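Local coordinates for protein cellulosomal scaffoldin (Acetivibrio cellulolyticus, PDB 3ZUC) that binds crystalline cellulose through this family 3b carbohydrate-binding module, one part of the major scaffoldin of the cellulosome, at residues Cys59-Val69 against Ser103-Ala111. Sequence-based numbering, arbitrary orientation. Where two conformers were deposited one is given.
Sequences CDWSPVGSSNV and SIEVQGRFA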
loop_
_atom_site.group_PDB
_atom_site.type_symbol
_atom_site.label_atom_id
_atom_site.label_comp_id
_atom_site.label_asym_id
_atom_site.label_seq_id
_atom_site.Cartn_x
_atom_site.Cartn_y
_atom_site.Cartn_z
ATOM N N CYS A 59 4.929 -0.987 9.626
ATOM C CA CYS A 59 4.245 -2.250 9.374
ATOM C C CYS A 59 4.081 -2.929 10.721
ATOM O O CYS A 59 5.067 -3.255 11.383
ATOM C CB CYS A 59 5.032 -3.123 8.406
ATOM S SG CYS A 59 4.207 -4.721 8.125
ATOM N N ASP A 60 2.842 -3.094 11.149
ATOM C CA ASP A 60 2.572 -3.749 12.420
ATOM C C ASP A 60 2.611 -5.255 12.296
ATOM O O ASP A 60 3.011 -5.944 13.243
ATOM C CB ASP A 60 1.242 -3.284 12.971
ATOM C CG ASP A 60 1.238 -1.811 13.294
ATOM O OD1 ASP A 60 2.247 -1.279 13.802
ATOM O OD2 ASP A 60 0.214 -1.172 13.023
ATOM N N TRP A 61 2.230 -5.779 11.145
ATOM C CA TRP A 61 2.193 -7.211 10.973
ATOM C C TRP A 61 2.211 -7.577 9.500
ATOM O O TRP A 61 1.463 -7.024 8.679
ATOM C CB TRP A 61 0.948 -7.817 11.645
ATOM C CG TRP A 61 0.768 -9.247 11.278
ATOM C CD1 TRP A 61 1.537 -10.306 11.656
ATOM C CD2 TRP A 61 -0.252 -9.774 10.432
ATOM N NE1 TRP A 61 1.059 -11.460 11.079
ATOM C CE2 TRP A 61 -0.046 -11.158 10.326
ATOM C CE3 TRP A 61 -1.323 -9.197 9.741
ATOM C CZ2 TRP A 61 -0.870 -11.978 9.544
ATOM C CZ3 TRP A 61 -2.135 -10.001 8.983
ATOM C CH2 TRP A 61 -1.911 -11.377 8.891
ATOM N N SER A 62 3.049 -8.556 9.187
ATOM C CA SER A 62 2.970 -9.288 7.949
ATOM C C SER A 62 3.580 -10.660 8.210
ATOM O O SER A 62 4.571 -10.753 8.924
ATOM C CB SER A 62 3.781 -8.622 6.841
ATOM O OG SER A 62 3.684 -9.338 5.621
ATOM N N PRO A 63 3.048 -11.720 7.576
ATOM C CA PRO A 63 3.688 -13.027 7.725
ATOM C C PRO A 63 5.171 -13.051 7.327
ATOM O O PRO A 63 5.923 -13.913 7.783
ATOM C CB PRO A 63 2.855 -13.922 6.798
ATOM C CG PRO A 63 1.534 -13.273 6.700
ATOM C CD PRO A 63 1.790 -11.808 6.805
ATOM N N VAL A 64 5.594 -12.147 6.454
ATOM C CA VAL A 64 6.988 -12.152 6.017
ATOM C C VAL A 64 7.919 -11.519 7.036
ATOM O O VAL A 64 9.124 -11.521 6.827
ATOM C CB VAL A 64 7.169 -11.471 4.647
ATOM C CG1 VAL A 64 6.260 -12.118 3.637
ATOM C CG2 VAL A 64 6.928 -9.956 4.747
ATOM N N GLY A 65 7.364 -10.978 8.125
ATOM C CA GLY A 65 8.135 -10.315 9.158
ATOM C C GLY A 65 8.017 -8.825 8.981
ATOM O O GLY A 65 8.483 -8.267 7.983
ATOM N N SER A 66 7.362 -8.170 9.933
ATOM C CA SER A 66 7.050 -6.758 9.785
ATOM C C SER A 66 8.294 -5.900 9.591
ATOM O O SER A 66 8.225 -4.873 8.908
ATOM C CB SER A 66 6.219 -6.252 10.960
ATOM O OG SER A 66 6.969 -6.260 12.137
ATOM N N SER A 67 9.426 -6.294 10.167
ATOM C CA SER A 67 10.651 -5.505 10.008
ATOM C C SER A 67 11.184 -5.517 8.574
ATOM O O SER A 67 12.024 -4.684 8.227
ATOM C CB SER A 67 11.758 -5.985 10.960
ATOM O OG SER A 67 12.204 -7.266 10.614
ATOM N N ASN A 68 10.684 -6.440 7.758
ATOM C CA ASN A 68 11.079 -6.541 6.361
ATOM C C ASN A 68 10.223 -5.674 5.440
ATOM O O ASN A 68 10.448 -5.667 4.237
ATOM C CB ASN A 68 11.018 -8.003 5.928
ATOM C CG ASN A 68 12.002 -8.835 6.673
ATOM O OD1 ASN A 68 13.145 -8.430 6.839
ATOM N ND2 ASN A 68 11.596 -10.012 7.098
ATOM N N VAL A 69 9.257 -4.945 5.999
ATOM C CA VAL A 69 8.322 -4.137 5.228
ATOM C C VAL A 69 8.479 -2.695 5.662
ATOM O O VAL A 69 8.285 -2.387 6.839
ATOM C CB VAL A 69 6.883 -4.597 5.497
ATOM C CG1 VAL A 69 5.904 -3.773 4.680
ATOM C CG2 VAL A 69 6.714 -6.092 5.236
ATOM N N SER A 103 -1.076 -16.411 -0.304
ATOM C CA SER A 103 -1.260 -14.999 -0.069
ATOM C C SER A 103 -0.652 -14.573 1.247
ATOM O O SER A 103 -0.510 -15.371 2.181
ATOM C CB SER A 103 -2.742 -14.664 -0.055
ATOM O OG SER A 103 -3.361 -15.250 1.073
ATOM N N ILE A 104 -0.318 -13.294 1.310
ATOM C CA ILE A 104 0.151 -12.671 2.532
ATOM C C ILE A 104 -0.580 -11.356 2.740
ATOM O O ILE A 104 -0.938 -10.649 1.800
ATOM C CB ILE A 104 1.658 -12.407 2.524
ATOM C CG1 ILE A 104 2.063 -11.542 1.338
ATOM C CG2 ILE A 104 2.439 -13.726 2.573
ATOM C CD1 ILE A 104 3.475 -10.964 1.431
ATOM N N GLU A 105 -0.764 -11.004 4.006
ATOM C CA GLU A 105 -1.272 -9.695 4.389
ATOM C C GLU A 105 -0.107 -8.762 4.732
ATOM O O GLU A 105 0.939 -9.200 5.223
ATOM C CB GLU A 105 -2.207 -9.808 5.607
ATOM C CG GLU A 105 -3.492 -10.604 5.321
ATOM C CD GLU A 105 -4.518 -10.624 6.452
ATOM O OE1 GLU A 105 -4.859 -9.566 6.997
ATOM O OE2 GLU A 105 -5.048 -11.718 6.746
ATOM N N VAL A 106 -0.319 -7.466 4.499
ATOM C CA VAL A 106 0.592 -6.412 4.913
ATOM C C VAL A 106 -0.266 -5.353 5.595
ATOM O O VAL A 106 -1.086 -4.708 4.951
ATOM C CB VAL A 106 1.324 -5.817 3.719
ATOM C CG1 VAL A 106 2.239 -4.723 4.177
ATOM C CG2 VAL A 106 2.119 -6.897 2.993
ATOM N N GLN A 107 -0.089 -5.198 6.900
ATOM C CA GLN A 107 -0.934 -4.329 7.716
ATOM C C GLN A 107 -0.068 -3.234 8.334
ATOM O O GLN A 107 0.892 -3.531 9.050
ATOM C CB GLN A 107 -1.581 -5.156 8.822
ATOM C CG GLN A 107 -2.414 -4.373 9.802
ATOM C CD GLN A 107 -3.253 -5.283 10.652
ATOM O OE1 GLN A 107 -3.886 -6.202 10.128
ATOM N NE2 GLN A 107 -3.272 -5.056 11.956
ATOM N N GLY A 108 -0.316 -2.000 7.899
ATOM C CA GLY A 108 0.483 -0.850 8.319
ATOM C C GLY A 108 -0.322 0.366 8.776
ATOM O O GLY A 108 -1.528 0.434 8.555
ATOM N N ARG A 109 0.341 1.309 9.469
ATOM C CA ARG A 109 -0.229 2.633 9.742
ATOM C C ARG A 109 0.784 3.658 9.255
ATOM O O ARG A 109 1.978 3.376 9.154
ATOM C CB ARG A 109 -0.506 2.894 11.269
ATOM C CG ARG A 109 -1.447 1.892 11.937
ATOM C CD ARG A 109 -1.283 1.955 13.455
ATOM N NE ARG A 109 0.037 1.470 13.815
ATOM C CZ ARG A 109 1.040 2.176 14.319
ATOM N NH1 ARG A 109 0.907 3.464 14.657
ATOM N NH2 ARG A 109 2.202 1.557 14.477
ATOM N N PHE A 110 0.315 4.881 9.020
ATOM C CA PHE A 110 1.200 6.026 8.927
ATOM C C PHE A 110 0.566 7.254 9.538
ATOM O O PHE A 110 -0.654 7.370 9.658
ATOM C CB PHE A 110 1.728 6.258 7.510
ATOM C CG PHE A 110 0.721 6.611 6.423
ATOM C CD1 PHE A 110 0.144 5.621 5.637
ATOM C CD2 PHE A 110 0.462 7.941 6.113
ATOM C CE1 PHE A 110 -0.663 5.948 4.564
ATOM C CE2 PHE A 110 -0.356 8.267 5.031
ATOM C CZ PHE A 110 -0.903 7.275 4.260
ATOM N N ALA A 111 1.441 8.165 9.968
ATOM C CA ALA A 111 1.049 9.369 10.682
ATOM C C ALA A 111 2.096 10.451 10.464
ATOM O O ALA A 111 3.228 10.185 10.060
ATOM C CB ALA A 111 0.891 9.098 12.174
HETATM O O HOH W 1 -2.126 -2.489 12.766
#
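Asp60 turns CG anti to its carbonyl carbon, while Arg109, bent at chi3, swings its guanidinium back to meet it. The grip is side-on: NE donates to Asp60 OD2 at 2.8 Å and NH2 to Asp60 OD1 at 2.9 Å, each on a syn lone pair, with carboxylate and guanidinium only 7° from coplanar. A water donates to the same OD2 and accepts from Gln107 NE2, so the carboxylate is held in place from more than one direction; Gln107 OE1 accepts a hydrogen bond from Lys25 NZ. Trp61 CG lies anti to the backbone N (chi1 170°), which carries the indole along the strand to Glu105. There CZ3 comes 3.4 Å from Glu105 CB, and the Glu105 carboxylate stands at the ring edge, 82° from the indole plane, its OE1 hydrogen-bonded to Tyr133 OH. Pro63 CD lies over one indole face near the rim. Past the last backbone pair, the Ser62 hydroxyl OG donates to Glu105 O at 2.8 Å, tying the start of the Ser62-Gly65 turn to the neighbouring strand. On the inner side Val69 CG1 meets Val106 CG1 at 3.8 Å, and Val64 packs on Ile104. Asp60 N, at 2.9 Å, and more weakly Trp61 N both hydrogen-bond to Gln107 O, and Gln107 N returns to Trp61 O: a classic beta bulge in edge strand 55-61, antiparallel to 102-112, in the beta-sandwich of a CBM3 module.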